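Local coordinates for Thiol:disulfide interchange protein (Klebsiella pneumoniae, PDB 6DXN) that probably acts as a periplasmic thiol-disulfide oxidoreductase of the DsbA type, introducing disulfide bonds into secreted proteins, at residues S30-P35 with M67-P72. Residues are numbered along the deposited sequence; the frame is centred on the assembly and turned at random.
Sequences SFYCGP and MGPLGP
Tyr32 faces Gly68 and Ser30 faces Met67, with CA atoms 7.3 and 7.0 Å apart, where the loops before helices 34-41 and 71-83 run past each other. Residues 30-33 form a type I beta turn, closed by Cys33 N on Ser30 O. Ser30 OG also accepts from Tyr32 N, an ST turn. Tyr32 CG lies anti to its carbonyl carbon, beside the backbone N (chi1 -75°), and the ring extends to the 67-72 loop. There its OH accepts a fairly straight bond from Leu70 N (2.8 Å, 160°), while Leu70 CB touches the same oxygen at 3.1 Å and Pro69 CD at 3.3 Å. Gly68 CA sits over one ring face, 4.2 Å from the centroid, as a CH-pi contact offset toward the rim. Cys33 is the N-cap residue of helix 34-41 and the first cysteine of a thioredoxin-type CxxC; Cys36 is the second, and both are free thiols here, consistent with the reduced form of a DsbA active site. The contact sets the CxxC loop against the loop leading into helix 71-83. Met67, a selenomethionine bent at chi3 (63°), brings CE to 3.6 Å from Ser30 CB. Beside it a water accepts from Ser30 OG and donates to Met67 O (2.6 Å), bridging the two. Leu70 also packs on Leu98 and Ile104.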
ATOM      1  N   SER A  30      -2.474   0.862  -5.969  1.00 13.83           N
ATOM      2  CA  SER A  30      -2.042   1.360  -7.245  1.00 14.95           C
ATOM      3  C   SER A  30      -2.180   2.881  -7.215  1.00 15.51           C
ATOM      4  O   SER A  30      -3.198   3.410  -6.753  1.00 13.79           O
ATOM      5  CB  SER A  30      -2.832   0.754  -8.377  1.00 14.90           C
ATOM      6  OG  SER A  30      -2.476   1.356  -9.600  1.00 16.06           O
ATOM      7  N   PHE A  31      -1.146   3.574  -7.696  1.00 14.78           N
ATOM      8  CA  PHE A  31      -1.214   5.010  -7.723  1.00 15.55           C
ATOM      9  C   PHE A  31      -2.297   5.484  -8.708  1.00 14.96           C
ATOM     10  O   PHE A  31      -2.620   6.645  -8.703  1.00 16.73           O
ATOM     11  CB  PHE A  31       0.145   5.626  -8.054  1.00 14.83           C
ATOM     12  CG  PHE A  31       1.134   5.641  -6.921  1.00 14.08           C
ATOM     13  CD1 PHE A  31       1.004   6.561  -5.893  1.00 14.47           C
ATOM     14  CD2 PHE A  31       2.217   4.774  -6.899  1.00 13.30           C
ATOM     15  CE1 PHE A  31       1.924   6.601  -4.860  1.00 14.44           C
ATOM     16  CE2 PHE A  31       3.134   4.815  -5.864  1.00 12.98           C
ATOM     17  CZ  PHE A  31       2.981   5.716  -4.839  1.00 13.16           C
ATOM     18  N   TYR A  32      -2.817   4.576  -9.550  1.00 16.14           N
ATOM     19  CA  TYR A  32      -3.888   4.888 -10.537  1.00 16.74           C
ATOM     20  C   TYR A  32      -5.289   4.735  -9.925  1.00 17.53           C
ATOM     21  O   TYR A  32      -6.281   5.222 -10.488  1.00 17.62           O
ATOM     22  CB  TYR A  32      -3.899   3.901 -11.710  1.00 16.43           C
ATOM     23  CG  TYR A  32      -2.835   4.021 -12.770  1.00 16.39           C
ATOM     24  CD1 TYR A  32      -1.618   3.365 -12.648  1.00 16.17           C
ATOM     25  CD2 TYR A  32      -3.077   4.721 -13.943  1.00 17.69           C
ATOM     26  CE1 TYR A  32      -0.653   3.443 -13.640  1.00 16.33           C
ATOM     27  CE2 TYR A  32      -2.122   4.809 -14.945  1.00 17.16           C
ATOM     28  CZ  TYR A  32      -0.907   4.163 -14.793  1.00 16.93           C
ATOM     29  OH  TYR A  32       0.044   4.248 -15.772  1.00 17.91           O
ATOM     30  N   CYS A  33      -5.366   4.023  -8.798  1.00 16.16           N
ATOM     31  CA  CYS A  33      -6.634   3.676  -8.128  1.00 18.46           C
ATOM     32  C   CYS A  33      -7.166   4.836  -7.272  1.00 17.29           C
ATOM     33  O   CYS A  33      -6.504   5.280  -6.339  1.00 17.81           O
ATOM     34  CB  CYS A  33      -6.413   2.432  -7.273  1.00 18.76           C
ATOM     35  SG  CYS A  33      -7.906   1.784  -6.481  1.00 23.25           S
ATOM     36  N   GLY A  34      -8.378   5.308  -7.594  1.00 16.69           N
ATOM     37  CA  GLY A  34      -9.009   6.420  -6.867  1.00 16.44           C
ATOM     38  C   GLY A  34      -9.124   6.134  -5.371  1.00 17.19           C
ATOM     39  O   GLY A  34      -8.648   6.910  -4.543  1.00 17.55           O
ATOM     40  N   PRO A  35      -9.792   5.027  -4.976  1.00 15.82           N
ATOM     41  CA  PRO A  35      -9.919   4.655  -3.564  1.00 15.94           C
ATOM     42  C   PRO A  35      -8.554   4.496  -2.878  1.00 15.67           C
ATOM     43  O   PRO A  35      -8.441   4.734  -1.682  1.00 13.94           O
ATOM     44  CB  PRO A  35     -10.688   3.329  -3.604  1.00 15.58           C
ATOM     45  CG  PRO A  35     -11.460   3.407  -4.906  1.00 15.63           C
ATOM     46  CD  PRO A  35     -10.516   4.108  -5.864  1.00 15.88           C
HETATM   47  N   MSE A  67      -0.893  -3.089 -13.098  1.00 23.45           N
HETATM   48  CA  MSE A  67      -1.972  -2.126 -13.351  1.00 23.67           C
HETATM   49  C   MSE A  67      -1.452  -0.892 -14.062  1.00 22.47           C
HETATM   50  O   MSE A  67      -0.530  -0.244 -13.590  1.00 21.22           O
HETATM   51  CB  MSE A  67      -2.675  -1.720 -12.045  1.00 26.10           C
HETATM   52  CG  MSE A  67      -3.599  -2.824 -11.505  1.00 26.45           C
HETATM   53 SE   MSE A  67      -4.384  -2.296  -9.761  1.00 32.19          SE
HETATM   54  CE  MSE A  67      -5.403  -0.716 -10.343  1.00 29.28           C
ATOM     55  N   GLY A  68      -2.040  -0.597 -15.230  1.00 20.99           N
ATOM     56  CA  GLY A  68      -1.720   0.601 -16.042  1.00 20.40           C
ATOM     57  C   GLY A  68      -0.347   0.566 -16.715  1.00 18.92           C
ATOM     58  O   GLY A  68       0.518  -0.240 -16.371  1.00 19.67           O
ATOM     59  N   PRO A  69      -0.112   1.455 -17.708  1.00 19.14           N
ATOM     60  CA  PRO A  69       1.177   1.530 -18.403  1.00 18.99           C
ATOM     61  C   PRO A  69       2.397   1.796 -17.499  1.00 18.21           C
ATOM     62  O   PRO A  69       3.435   1.176 -17.685  1.00 17.33           O
ATOM     63  CB  PRO A  69       1.039   2.712 -19.383  1.00 18.99           C
ATOM     64  CG  PRO A  69      -0.439   3.068 -19.428  1.00 19.70           C
ATOM     65  CD  PRO A  69      -1.112   2.382 -18.258  1.00 19.22           C
ATOM     66  N   LEU A  70       2.249   2.708 -16.529  1.00 18.12           N
ATOM     67  CA  LEU A  70       3.350   3.118 -15.621  1.00 17.92           C
ATOM     68  C   LEU A  70       3.543   2.147 -14.445  1.00 16.70           C
ATOM     69  O   LEU A  70       4.521   2.296 -13.686  1.00 15.98           O
ATOM     70  CB  LEU A  70       3.039   4.515 -15.071  1.00 18.65           C
ATOM     71  CG  LEU A  70       3.115   5.663 -16.072  1.00 20.15           C
ATOM     72  CD1 LEU A  70       2.433   6.908 -15.528  1.00 21.05           C
ATOM     73  CD2 LEU A  70       4.558   5.957 -16.447  1.00 20.82           C
ATOM     74  N   GLY A  71       2.603   1.209 -14.267  1.00 14.91           N
ATOM     75  CA  GLY A  71       2.632   0.242 -13.152  1.00 14.43           C
ATOM     76  C   GLY A  71       4.050  -0.140 -12.727  1.00 13.07           C
ATOM     77  O   GLY A  71       4.452   0.118 -11.597  1.00 12.49           O
ATOM     78  N   PRO A  72       4.851  -0.772 -13.611  1.00 13.58           N
ATOM     79  CA  PRO A  72       6.227  -1.146 -13.271  1.00 13.36           C
ATOM     80  C   PRO A  72       7.105   0.039 -12.825  1.00 13.57           C
ATOM     81  O   PRO A  72       7.727  -0.036 -11.776  1.00 12.63           O
ATOM     82  CB  PRO A  72       6.740  -1.784 -14.575  1.00 14.00           C
ATOM     83  CG  PRO A  72       5.480  -2.306 -15.231  1.00 13.89           C
ATOM     84  CD  PRO A  72       4.464  -1.215 -14.963  1.00 14.15           C
TER
HETATM   85  O   HOH W   1      -0.037   0.268 -11.061  1.00 14.91           O